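Local coordinates for protein vestitone reductase (Medicago sativa, PDB 2P4H) that catalyses the NADPH-dependent, stereospecific reduction of (3R)-vestitone in the penultimate step of medicarpin biosynthesis, contributing to plant defence, at residues A[56-61]-A[69-74]; A[106-111]-A[178-183]; A[129-134]-A[148-153]; A[142-147]-A[166-171]. One frame throughout, in Å; residues are numbered along the deposited sequence.

Contact 1 (A[56-61]-A[69-74]); sequences HFFNAD and AAAIEG
Phe58 lays one face of its ring on the backbone of Ala71. The CA of Ala71 stands 3.8 Å from the centroid of the Phe58 ring and only 11° off the normal, so its hydrogen can serve as the donor of a CH-pi contact over the middle of the ring. The methyl of the same alanine sits nearer the root of the side chain, with CB of Ala71 3.7 Å from CG of Phe58. Farther out along the ring, CB of Ala70 lies 4.1 Å from CD1 of Phe58, and the peptide carbonyl of Ala70 comes obliquely to CE1. The two small alanine methyls let the ring come this close to the helix backbone. What sets the ring there is chi1 of -66°, which turns CG away from the carbonyl carbon of Phe58 and out over the short, weakly bonded helix 69-72. With an alanine at Phe58, the CA of Ala71 would probably lose the aromatic face that covers it, and a gap would open between this chain and the helix. Backbone bonds with Thr30 hold Phe58 beside strand 27-31, where its side chain also touches Asn29. Strand 55-57 is the outermost on this side of the parallel Rossmann sheet; helix 69-72 packs on Phe58, in the chain following on from that strand, and reaches inward to strand 3-7, where Ala71 and Ile72 touch Cys5.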
loop_
_atom_site.group_PDB
_atom_site.type_symbol
_atom_site.label_atom_id
_atom_site.label_comp_id
_atom_site.label_asym_id
_atom_site.label_seq_id
_atom_site.Cartn_x
_atom_site.Cartn_y
_atom_site.Cartn_z
ATOM N N HIS A 56 20.642 0.841 -5.590
ATOM C CA HIS A 56 20.953 1.191 -6.971
ATOM C C HIS A 56 19.706 1.658 -7.715
ATOM O O HIS A 56 18.632 1.071 -7.568
ATOM C CB HIS A 56 21.547 -0.026 -7.681
ATOM C CG HIS A 56 22.698 -0.644 -6.951
ATOM N ND1 HIS A 56 23.933 -0.038 -6.860
ATOM C CD2 HIS A 56 22.794 -1.798 -6.250
ATOM C CE1 HIS A 56 24.739 -0.792 -6.135
ATOM N NE2 HIS A 56 24.072 -1.867 -5.752
ATOM N N PHE A 57 19.855 2.709 -8.518
ATOM C CA PHE A 57 18.742 3.257 -9.287
ATOM C C PHE A 57 18.792 2.859 -10.760
ATOM O O PHE A 57 19.870 2.739 -11.351
ATOM C CB PHE A 57 18.716 4.784 -9.177
ATOM C CG PHE A 57 18.453 5.289 -7.789
ATOM C CD1 PHE A 57 19.459 5.287 -6.828
ATOM C CD2 PHE A 57 17.193 5.762 -7.442
ATOM C CE1 PHE A 57 19.211 5.753 -5.533
ATOM C CE2 PHE A 57 16.934 6.229 -6.153
ATOM C CZ PHE A 57 17.945 6.225 -5.198
ATOM N N PHE A 58 17.613 2.677 -11.347
ATOM C CA PHE A 58 17.487 2.280 -12.747
ATOM C C PHE A 58 16.388 3.051 -13.461
ATOM O O PHE A 58 15.327 3.308 -12.892
ATOM C CB PHE A 58 17.154 0.790 -12.841
ATOM C CG PHE A 58 18.246 -0.110 -12.352
ATOM C CD1 PHE A 58 19.174 -0.639 -13.243
ATOM C CD2 PHE A 58 18.361 -0.417 -11.000
ATOM C CE1 PHE A 58 20.199 -1.463 -12.795
ATOM C CE2 PHE A 58 19.385 -1.240 -10.542
ATOM C CZ PHE A 58 20.305 -1.762 -11.440
ATOM N N ASN A 59 16.645 3.427 -14.709
ATOM C CA ASN A 59 15.635 4.110 -15.501
ATOM C C ASN A 59 14.725 3.016 -16.036
ATOM O O ASN A 59 15.179 1.901 -16.302
ATOM C CB ASN A 59 16.260 4.855 -16.683
ATOM C CG ASN A 59 16.921 6.148 -16.272
ATOM O OD1 ASN A 59 16.310 6.987 -15.611
ATOM N ND2 ASN A 59 18.175 6.325 -16.672
ATOM N N ALA A 60 13.444 3.329 -16.184
ATOM C CA ALA A 60 12.484 2.369 -16.705
ATOM C C ALA A 60 11.167 3.065 -16.983
ATOM O O ALA A 60 10.919 4.167 -16.489
ATOM C CB ALA A 60 12.267 1.226 -15.701
ATOM N N ASP A 61 10.334 2.429 -17.798
ATOM C CA ASP A 61 9.011 2.952 -18.099
ATOM C C ASP A 61 8.072 1.797 -17.800
ATOM O O ASP A 61 8.247 0.696 -18.320
ATOM C CB ASP A 61 8.867 3.361 -19.565
ATOM C CG ASP A 61 7.507 3.977 -19.856
ATOM O OD1 ASP A 61 7.330 5.188 -19.608
ATOM O OD2 ASP A 61 6.607 3.245 -20.315
ATOM N N ALA A 69 14.618 -4.947 -17.567
ATOM C CA ALA A 69 15.576 -6.051 -17.608
ATOM C C ALA A 69 16.770 -5.894 -16.672
ATOM O O ALA A 69 17.073 -6.796 -15.893
ATOM C CB ALA A 69 16.058 -6.269 -19.041
ATOM N N ALA A 70 17.447 -4.755 -16.741
ATOM C CA ALA A 70 18.606 -4.527 -15.889
ATOM C C ALA A 70 18.228 -4.408 -14.413
ATOM O O ALA A 70 18.932 -4.918 -13.540
ATOM C CB ALA A 70 19.344 -3.271 -16.342
ATOM N N ALA A 71 17.111 -3.742 -14.140
ATOM C CA ALA A 71 16.661 -3.543 -12.769
ATOM C C ALA A 71 16.293 -4.821 -12.018
ATOM O O ALA A 71 16.412 -4.869 -10.793
ATOM C CB ALA A 71 15.480 -2.576 -12.748
ATOM N N ILE A 72 15.847 -5.851 -12.733
ATOM C CA ILE A 72 15.467 -7.099 -12.070
ATOM C C ILE A 72 16.515 -8.200 -12.192
ATOM O O ILE A 72 16.359 -9.280 -11.620
ATOM C CB ILE A 72 14.122 -7.649 -12.608
ATOM C CG1 ILE A 72 14.279 -8.124 -14.056
ATOM C CG2 ILE A 72 13.046 -6.574 -12.502
ATOM C CD1 ILE A 72 13.076 -8.900 -14.577
ATOM N N GLU A 73 17.585 -7.928 -12.931
ATOM C CA GLU A 73 18.641 -8.912 -13.114
ATOM C C GLU A 73 19.237 -9.338 -11.775
ATOM O O GLU A 73 19.635 -8.499 -10.966
ATOM C CB GLU A 73 19.742 -8.338 -14.010
ATOM C CG GLU A 73 20.923 -9.277 -14.225
ATOM C CD GLU A 73 20.549 -10.521 -15.007
ATOM O OE1 GLU A 73 21.388 -11.442 -15.098
ATOM O OE2 GLU A 73 19.420 -10.577 -15.539
ATOM N N GLY A 74 19.285 -10.647 -11.546
ATOM C CA GLY A 74 19.847 -11.177 -10.316
ATOM C C GLY A 74 19.036 -10.990 -9.046
ATOM O O GLY A 74 19.502 -11.337 -7.959
#

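Contact 2 (A[106-111]-A[178-183]); sequences GILKAC and NGIDVV
The carbonyl oxygen of Leu108 takes a weak bond of 3.0 Å from Cys111 N near the C-terminal end of helix 95-111, and the CD1 methyl of Ile180 rests against Leu108 O at 3.5 Å. The preceding amide, Ala110 N, bonds Gly106 O at 3.2 Å. Leu108 and Cys111 of the helix meet Ile180, in the loop before strand 182-187, and Leu108 also meets Val182 at the start of that strand. CD1 of Leu108 does most of the work, touching CD1 of Ile180 at 3.5 Å, while CG2 of Val182 lies 4.0 Å from CD1 of Leu108. It gets there because chi1 of -179° swings the isobutyl group out of the helix, with CG trans to the amide nitrogen of Leu108. The Leu108 and Ile180 side chains cross obliquely. Both branches of Ile180 meet CD1 of Leu108, CG2 at 3.9 Å, and CG2 adds a looser touch, 4.3 Å, to SG of Cys111. Phe120 of strand 119-125 meets both Leu108 and Ile180, while Val171 of helix 158-177 meets Leu108 and Val182. The helix thus packs over the entry to the strand next to the edge of the Rossmann sheet. The touching side-chain groups are hydrocarbon and one sulfur, and the nearby polar side chains Asp181 and Asn178 turn to Arg119 and to Phe174 O instead, so the attachment depends on shape and on exclusion of water.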
loop_
_atom_site.group_PDB
_atom_site.type_symbol
_atom_site.label_atom_id
_atom_site.label_comp_id
_atom_site.label_asym_id
_atom_site.label_seq_id
_atom_site.Cartn_x
_atom_site.Cartn_y
_atom_site.Cartn_z
ATOM N N GLY A 106 3.939 -4.437 -16.906
ATOM C CA GLY A 106 5.267 -4.189 -17.449
ATOM C C GLY A 106 6.408 -4.964 -16.814
ATOM O O GLY A 106 7.070 -5.787 -17.460
ATOM N N ILE A 107 6.648 -4.710 -15.536
ATOM C CA ILE A 107 7.732 -5.385 -14.848
ATOM C C ILE A 107 7.434 -6.871 -14.612
ATOM O O ILE A 107 8.352 -7.681 -14.483
ATOM C CB ILE A 107 8.075 -4.651 -13.525
ATOM C CG1 ILE A 107 9.325 -5.269 -12.897
ATOM C CG2 ILE A 107 6.873 -4.664 -12.582
ATOM C CD1 ILE A 107 9.885 -4.467 -11.740
ATOM N N LEU A 108 6.156 -7.241 -14.573
ATOM C CA LEU A 108 5.803 -8.647 -14.394
ATOM C C LEU A 108 6.173 -9.422 -15.669
ATOM O O LEU A 108 6.671 -10.547 -15.605
ATOM C CB LEU A 108 4.305 -8.791 -14.095
ATOM C CG LEU A 108 3.767 -10.208 -13.866
ATOM C CD1 LEU A 108 4.487 -10.878 -12.701
ATOM C CD2 LEU A 108 2.272 -10.130 -13.591
ATOM N N LYS A 109 5.934 -8.816 -16.829
ATOM C CA LYS A 109 6.281 -9.459 -18.094
ATOM C C LYS A 109 7.796 -9.645 -18.163
ATOM O O LYS A 109 8.287 -10.658 -18.661
ATOM C CB LYS A 109 5.808 -8.606 -19.274
ATOM C CG LYS A 109 4.301 -8.611 -19.480
ATOM C CD LYS A 109 3.894 -7.613 -20.552
ATOM C CE LYS A 109 2.394 -7.628 -20.786
ATOM N NZ LYS A 109 1.988 -6.599 -21.787
ATOM N N ALA A 110 8.532 -8.666 -17.649
ATOM C CA ALA A 110 9.992 -8.735 -17.650
ATOM C C ALA A 110 10.482 -9.898 -16.791
ATOM O O ALA A 110 11.555 -10.455 -17.034
ATOM C CB ALA A 110 10.575 -7.426 -17.129
ATOM N N CYS A 111 9.679 -10.261 -15.793
ATOM C CA CYS A 111 10.003 -11.334 -14.856
ATOM C C CYS A 111 9.850 -12.737 -15.438
ATOM O O CYS A 111 10.356 -13.704 -14.870
ATOM C CB CYS A 111 9.123 -11.196 -13.603
ATOM S SG CYS A 111 9.608 -12.209 -12.182
ATOM N N ASN A 178 1.610 -17.591 -16.753
ATOM C CA ASN A 178 3.039 -17.632 -17.040
ATOM C C ASN A 178 3.916 -18.230 -15.946
ATOM O O ASN A 178 5.131 -18.032 -15.935
ATOM C CB ASN A 178 3.511 -16.222 -17.392
ATOM C CG ASN A 178 2.904 -15.723 -18.688
ATOM O OD1 ASN A 178 3.402 -16.022 -19.774
ATOM N ND2 ASN A 178 1.808 -14.981 -18.584
ATOM N N GLY A 179 3.290 -18.958 -15.028
ATOM C CA GLY A 179 4.021 -19.604 -13.952
ATOM C C GLY A 179 4.877 -18.726 -13.058
ATOM O O GLY A 179 5.966 -19.130 -12.654
ATOM N N ILE A 180 4.402 -17.526 -12.746
ATOM C CA ILE A 180 5.150 -16.631 -11.869
ATOM C C ILE A 180 4.492 -16.684 -10.494
ATOM O O ILE A 180 3.268 -16.618 -10.392
ATOM C CB ILE A 180 5.125 -15.174 -12.386
ATOM C CG1 ILE A 180 5.719 -15.113 -13.798
ATOM C CG2 ILE A 180 5.923 -14.274 -11.449
ATOM C CD1 ILE A 180 5.672 -13.738 -14.425
ATOM N N ASP A 181 5.297 -16.824 -9.444
ATOM C CA ASP A 181 4.757 -16.888 -8.087
ATOM C C ASP A 181 4.367 -15.485 -7.637
ATOM O O ASP A 181 5.177 -14.750 -7.063
ATOM C CB ASP A 181 5.786 -17.467 -7.116
ATOM C CG ASP A 181 5.159 -17.921 -5.812
ATOM O OD1 ASP A 181 4.082 -17.400 -5.454
ATOM O OD2 ASP A 181 5.744 -18.798 -5.140
ATOM N N VAL A 182 3.112 -15.134 -7.897
ATOM C CA VAL A 182 2.584 -13.821 -7.568
ATOM C C VAL A 182 1.748 -13.772 -6.304
ATOM O O VAL A 182 0.928 -14.650 -6.043
ATOM C CB VAL A 182 1.701 -13.281 -8.723
ATOM C CG1 VAL A 182 0.999 -11.990 -8.299
ATOM C CG2 VAL A 182 2.550 -13.045 -9.958
ATOM N N VAL A 183 1.986 -12.731 -5.517
ATOM C CA VAL A 183 1.210 -12.472 -4.317
ATOM C C VAL A 183 0.742 -11.033 -4.468
ATOM O O VAL A 183 1.495 -10.176 -4.938
ATOM C CB VAL A 183 2.050 -12.572 -3.017
ATOM C CG1 VAL A 183 1.355 -11.820 -1.883
ATOM C CG2 VAL A 183 2.229 -14.026 -2.632
#

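Contact 3 (A[129-134]-A[148-153]); sequences VSFNGK and DLLRSV
The ring of Phe131 meets Leu150 at its root: methyl CD2 of Leu150 comes in obliquely, 3.5 Å from CG of Phe131. The same methyl sits equally close to CB of Phe131 and reaches the CD2 corner of the ring at 3.6 Å, so a single branch of the leucine covers the root of the ring. The two side chains cross nearly at right angles. Pro155 and Ala161 also touch the Phe131 side chain, and both touch Leu150 as well, so the pair is enclosed by the turn and helix that follow 148-153. A few residues on, the loop passes under Leu149, whose CD2 lies 3.4 Å from CA of Gly133. With chi1 of -172°, Leu149 extends trans to its own amide nitrogen and brings that methyl down on the loop. Gly133 suits the place twice over: its phi is 80°, and a beta carbon would run into CD2 of Leu149. In the NAD(P)-dependent epimerase/dehydratase fold, 129-134 belongs to the loop that leaves strand 119-125, and helix 147-153 leads toward helix 158-177 and Tyr160, a residue that binds NADP(+) in relatives and probably here. The side chain of Phe131 is about 7 Å from the side chain of Tyr160. The backbone of Phe131 is held by the chain just before helix 147-153, its N by Ser145 OG and its carbonyl by the backbone N of Asp146. Asp146 in turn caps the helix, its OD1 accepting from Leu149 N, while Val153 N bonds Leu149 O at 2.9 Å one turn later.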
loop_
_atom_site.group_PDB
_atom_site.type_symbol
_atom_site.label_atom_id
_atom_site.label_comp_id
_atom_site.label_asym_id
_atom_site.label_seq_id
_atom_site.Cartn_x
_atom_site.Cartn_y
_atom_site.Cartn_z
ATOM N N VAL A 129 -11.714 -4.037 -3.711
ATOM C CA VAL A 129 -12.681 -4.964 -3.124
ATOM C C VAL A 129 -13.912 -4.303 -2.506
ATOM O O VAL A 129 -14.963 -4.936 -2.392
ATOM C CB VAL A 129 -12.039 -5.848 -2.004
ATOM C CG1 VAL A 129 -10.860 -6.630 -2.559
ATOM C CG2 VAL A 129 -11.607 -4.985 -0.822
ATOM N N SER A 130 -13.782 -3.035 -2.120
ATOM C CA SER A 130 -14.857 -2.318 -1.432
ATOM C C SER A 130 -16.068 -1.821 -2.216
ATOM O O SER A 130 -17.085 -1.474 -1.614
ATOM C CB SER A 130 -14.252 -1.147 -0.654
ATOM O OG SER A 130 -13.269 -1.608 0.262
ATOM N N PHE A 131 -15.976 -1.782 -3.540
ATOM C CA PHE A 131 -17.094 -1.314 -4.353
ATOM C C PHE A 131 -17.759 -2.482 -5.071
ATOM O O PHE A 131 -17.866 -2.485 -6.297
ATOM C CB PHE A 131 -16.614 -0.284 -5.381
ATOM C CG PHE A 131 -16.023 0.959 -4.772
ATOM C CD1 PHE A 131 -14.676 1.012 -4.421
ATOM C CD2 PHE A 131 -16.818 2.081 -4.551
ATOM C CE1 PHE A 131 -14.130 2.165 -3.860
ATOM C CE2 PHE A 131 -16.283 3.237 -3.991
ATOM C CZ PHE A 131 -14.937 3.280 -3.644
ATOM N N ASN A 132 -18.208 -3.466 -4.297
ATOM C CA ASN A 132 -18.845 -4.659 -4.849
ATOM C C ASN A 132 -20.361 -4.566 -5.012
ATOM O O ASN A 132 -21.001 -5.527 -5.441
ATOM C CB ASN A 132 -18.497 -5.880 -3.988
ATOM C CG ASN A 132 -18.721 -5.635 -2.506
ATOM O OD1 ASN A 132 -17.986 -4.877 -1.869
ATOM N ND2 ASN A 132 -19.744 -6.273 -1.951
ATOM N N GLY A 133 -20.933 -3.416 -4.672
ATOM C CA GLY A 133 -22.368 -3.237 -4.812
ATOM C C GLY A 133 -23.198 -3.844 -3.696
ATOM O O GLY A 133 -24.394 -3.571 -3.588
ATOM N N LYS A 134 -22.570 -4.672 -2.869
ATOM C CA LYS A 134 -23.263 -5.308 -1.756
ATOM C C LYS A 134 -22.943 -4.570 -0.461
ATOM O O LYS A 134 -21.913 -3.902 -0.357
ATOM C CB LYS A 134 -22.846 -6.777 -1.653
ATOM C CG LYS A 134 -23.260 -7.607 -2.862
ATOM C CD LYS A 134 -22.713 -9.026 -2.803
ATOM C CE LYS A 134 -21.197 -9.043 -2.924
ATOM N NZ LYS A 134 -20.661 -10.431 -2.958
ATOM N N ASP A 148 -18.191 -2.536 -13.721
ATOM C CA ASP A 148 -19.330 -2.016 -14.468
ATOM C C ASP A 148 -20.149 -1.075 -13.595
ATOM O O ASP A 148 -20.605 -0.026 -14.055
ATOM C CB ASP A 148 -20.209 -3.160 -14.974
ATOM C CG ASP A 148 -19.467 -4.089 -15.914
ATOM O OD1 ASP A 148 -18.735 -3.585 -16.791
ATOM O OD2 ASP A 148 -19.619 -5.322 -15.780
ATOM N N LEU A 149 -20.321 -1.443 -12.329
ATOM C CA LEU A 149 -21.079 -0.619 -11.397
ATOM C C LEU A 149 -20.336 0.686 -11.130
ATOM O O LEU A 149 -20.939 1.755 -11.041
ATOM C CB LEU A 149 -21.290 -1.368 -10.080
ATOM C CG LEU A 149 -22.238 -0.704 -9.081
ATOM C CD1 LEU A 149 -23.637 -0.627 -9.681
ATOM C CD2 LEU A 149 -22.259 -1.503 -7.787
ATOM N N LEU A 150 -19.018 0.595 -10.998
ATOM C CA LEU A 150 -18.207 1.777 -10.747
ATOM C C LEU A 150 -18.328 2.781 -11.886
ATOM O O LEU A 150 -18.474 3.979 -11.653
ATOM C CB LEU A 150 -16.737 1.383 -10.562
ATOM C CG LEU A 150 -16.343 0.782 -9.211
ATOM C CD1 LEU A 150 -14.978 0.124 -9.320
ATOM C CD2 LEU A 150 -16.333 1.882 -8.155
ATOM N N ARG A 151 -18.275 2.282 -13.118
ATOM C CA ARG A 151 -18.357 3.138 -14.298
ATOM C C ARG A 151 -19.722 3.770 -14.543
ATOM O O ARG A 151 -19.807 4.845 -15.139
ATOM C CB ARG A 151 -17.933 2.350 -15.539
ATOM C CG ARG A 151 -16.442 2.079 -15.600
ATOM C CD ARG A 151 -16.094 1.107 -16.716
ATOM N NE ARG A 151 -14.649 1.012 -16.907
ATOM C CZ ARG A 151 -14.041 0.022 -17.550
ATOM N NH1 ARG A 151 -14.750 -0.973 -18.067
ATOM N NH2 ARG A 151 -12.723 0.031 -17.680
ATOM N N SER A 152 -20.781 3.111 -14.088
ATOM C CA SER A 152 -22.128 3.637 -14.287
ATOM C C SER A 152 -22.605 4.515 -13.134
ATOM O O SER A 152 -23.119 5.611 -13.355
ATOM C CB SER A 152 -23.116 2.489 -14.502
ATOM O OG SER A 152 -23.126 1.600 -13.399
ATOM N N VAL A 153 -22.428 4.034 -11.906
ATOM C CA VAL A 153 -22.853 4.772 -10.720
ATOM C C VAL A 153 -21.882 5.898 -10.360
ATOM O O VAL A 153 -22.285 6.938 -9.834
ATOM C CB VAL A 153 -23.025 3.812 -9.525
ATOM C CG1 VAL A 153 -23.372 4.590 -8.265
ATOM C CG2 VAL A 153 -24.126 2.800 -9.838
#

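Contact 4 (A[142-147]-A[166-171]); sequences SDWSDV and LAEKAV
Lys169 runs out along the indole of Trp144, the two side chains passing in opposite directions. Its CB stands back from the ring. CG comes down over the six-membered ring, 3.5 Å from CZ3 of Trp144 and 22° off the normal as seen from the centroid, a CH-pi contact over the face. CD steps up again in the extended chain, and CE returns to lie 3.7 Å from CD2 of Trp144. NZ has then reached the five-membered ring at 5.0 Å from its centroid, too long for more than a weak cation-pi attraction; its firmer partner is a water, which accepts from NZ of Lys169 at 2.9 Å and donates to the carbonyl O of Ser145 at 2.7 Å. Glu168 approaches the far rim, CB in the plane of the indole and CD 3.6 Å from CH2 of Trp144, with the carboxylate tilted 46° to the ring. Its oxygens are held by Ser124, Thr184 and a salt bridge to Arg246, which also makes a cation-pi contact with Trp144. Replacing Trp144 by an alanine would probably strip the Lys169 chain of its flat support and set its ammonium end free to swing. Nearby, CG2 of Val147 and CD2 of Leu166 meet at 3.9 Å. The loop before helix 147-153 thus lies along helix 158-177, whose Ala167 and Val171 pack against helix 95-111 and strand 119-125.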
loop_
_atom_site.group_PDB
_atom_site.type_symbol
_atom_site.label_atom_id
_atom_site.label_comp_id
_atom_site.label_asym_id
_atom_site.label_seq_id
_atom_site.Cartn_x
_atom_site.Cartn_y
_atom_site.Cartn_z
ATOM N N SER A 142 -12.067 -13.241 -1.540
ATOM C CA SER A 142 -12.946 -13.686 -2.621
ATOM C C SER A 142 -13.775 -12.522 -3.157
ATOM O O SER A 142 -14.429 -12.640 -4.196
ATOM C CB SER A 142 -13.894 -14.790 -2.135
ATOM O OG SER A 142 -14.870 -14.278 -1.245
ATOM N N ASP A 143 -13.741 -11.393 -2.456
ATOM C CA ASP A 143 -14.513 -10.224 -2.858
ATOM C C ASP A 143 -13.778 -9.310 -3.826
ATOM O O ASP A 143 -12.571 -9.096 -3.707
ATOM C CB ASP A 143 -14.936 -9.433 -1.620
ATOM C CG ASP A 143 -15.918 -10.196 -0.760
ATOM O OD1 ASP A 143 -17.035 -10.475 -1.249
ATOM O OD2 ASP A 143 -15.580 -10.524 0.395
ATOM N N TRP A 144 -14.527 -8.770 -4.783
ATOM C CA TRP A 144 -13.992 -7.870 -5.799
ATOM C C TRP A 144 -14.938 -6.718 -6.082
ATOM O O TRP A 144 -16.158 -6.887 -6.036
ATOM C CB TRP A 144 -13.785 -8.595 -7.132
ATOM C CG TRP A 144 -12.594 -9.475 -7.214
ATOM C CD1 TRP A 144 -12.561 -10.830 -7.064
ATOM C CD2 TRP A 144 -11.256 -9.068 -7.512
ATOM N NE1 TRP A 144 -11.283 -11.295 -7.258
ATOM C CE2 TRP A 144 -10.462 -10.234 -7.534
ATOM C CE3 TRP A 144 -10.651 -7.830 -7.767
ATOM C CZ2 TRP A 144 -9.090 -10.201 -7.802
ATOM C CZ3 TRP A 144 -9.285 -7.797 -8.035
ATOM C CH2 TRP A 144 -8.522 -8.978 -8.051
ATOM N N SER A 145 -14.377 -5.553 -6.386
ATOM C CA SER A 145 -15.193 -4.402 -6.743
ATOM C C SER A 145 -15.795 -4.699 -8.117
ATOM O O SER A 145 -15.222 -5.457 -8.906
ATOM C CB SER A 145 -14.339 -3.134 -6.811
ATOM O OG SER A 145 -14.000 -2.685 -5.513
ATOM N N ASP A 146 -16.951 -4.101 -8.388
ATOM C CA ASP A 146 -17.664 -4.283 -9.651
ATOM C C ASP A 146 -17.321 -3.115 -10.576
ATOM O O ASP A 146 -17.799 -1.999 -10.378
ATOM C CB ASP A 146 -19.171 -4.305 -9.376
ATOM C CG ASP A 146 -19.989 -4.698 -10.591
ATOM O OD1 ASP A 146 -19.675 -4.234 -11.704
ATOM O OD2 ASP A 146 -20.962 -5.464 -10.420
ATOM N N VAL A 147 -16.490 -3.372 -11.583
ATOM C CA VAL A 147 -16.076 -2.329 -12.517
ATOM C C VAL A 147 -17.236 -1.711 -13.301
ATOM O O VAL A 147 -17.265 -0.500 -13.523
ATOM C CB VAL A 147 -15.014 -2.866 -13.506
ATOM C CG1 VAL A 147 -14.692 -1.815 -14.559
ATOM C CG2 VAL A 147 -13.750 -3.246 -12.744
ATOM N N LEU A 166 -8.859 -3.511 -12.090
ATOM C CA LEU A 166 -8.393 -4.070 -13.354
ATOM C C LEU A 166 -6.925 -4.474 -13.279
ATOM O O LEU A 166 -6.535 -5.516 -13.805
ATOM C CB LEU A 166 -8.586 -3.058 -14.486
ATOM C CG LEU A 166 -10.037 -2.710 -14.826
ATOM C CD1 LEU A 166 -10.063 -1.704 -15.967
ATOM C CD2 LEU A 166 -10.794 -3.970 -15.211
ATOM N N ALA A 167 -6.114 -3.651 -12.622
ATOM C CA ALA A 167 -4.692 -3.946 -12.507
ATOM C C ALA A 167 -4.428 -5.223 -11.720
ATOM O O ALA A 167 -3.659 -6.076 -12.158
ATOM C CB ALA A 167 -3.964 -2.781 -11.860
ATOM N N GLU A 168 -5.068 -5.367 -10.563
ATOM C CA GLU A 168 -4.835 -6.560 -9.761
ATOM C C GLU A 168 -5.298 -7.818 -10.482
ATOM O O GLU A 168 -4.623 -8.850 -10.441
ATOM C CB GLU A 168 -5.530 -6.475 -8.398
ATOM C CG GLU A 168 -4.942 -7.490 -7.414
ATOM C CD GLU A 168 -5.744 -7.668 -6.140
ATOM O OE1 GLU A 168 -6.544 -6.777 -5.789
ATOM O OE2 GLU A 168 -5.548 -8.707 -5.478
ATOM N N LYS A 169 -6.447 -7.739 -11.145
ATOM C CA LYS A 169 -6.950 -8.892 -11.876
ATOM C C LYS A 169 -5.971 -9.285 -12.975
ATOM O O LYS A 169 -5.707 -10.468 -13.181
ATOM C CB LYS A 169 -8.322 -8.595 -12.489
ATOM C CG LYS A 169 -9.443 -8.528 -11.471
ATOM C CD LYS A 169 -10.802 -8.467 -12.148
ATOM C CE LYS A 169 -11.933 -8.566 -11.134
ATOM N NZ LYS A 169 -13.262 -8.612 -11.808
ATOM N N ALA A 170 -5.424 -8.294 -13.670
ATOM C CA ALA A 170 -4.480 -8.565 -14.750
ATOM C C ALA A 170 -3.220 -9.243 -14.220
ATOM O O ALA A 170 -2.703 -10.183 -14.828
ATOM C CB ALA A 170 -4.125 -7.271 -15.469
ATOM N N VAL A 171 -2.730 -8.767 -13.081
ATOM C CA VAL A 171 -1.533 -9.333 -12.471
ATOM C C VAL A 171 -1.745 -10.794 -12.069
ATOM O O VAL A 171 -0.916 -11.658 -12.361
ATOM C CB VAL A 171 -1.114 -8.504 -11.228
ATOM C CG1 VAL A 171 -0.070 -9.253 -10.412
ATOM C CG2 VAL A 171 -0.556 -7.159 -11.677
HETATM O O HOH W 1 -15.548 -7.745 -10.247
#

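Contact 2 is the buried one, hydrocarbon and sulfur at the start of strand 182-187, between it and helix 95-111; contacts 1 and 3 are partly buried, and contact 4 lies at the surface, where charge and water join the packing. Contacts 1 and 2 reach the same sheet and touch through Ile72 against Ile107 and Ala110. Helix 158-177 links contact 4 to contact 2, with Val171 against Val182. Contacts 3 and 4 interleave along the chain, their centres about 11 Å apart, and share polar links between the 129-134 and 142-147 loops. Aromatic rings serve contacts 1, 3 and 4, lying on backbone, beside a methyl and under a lysine respectively.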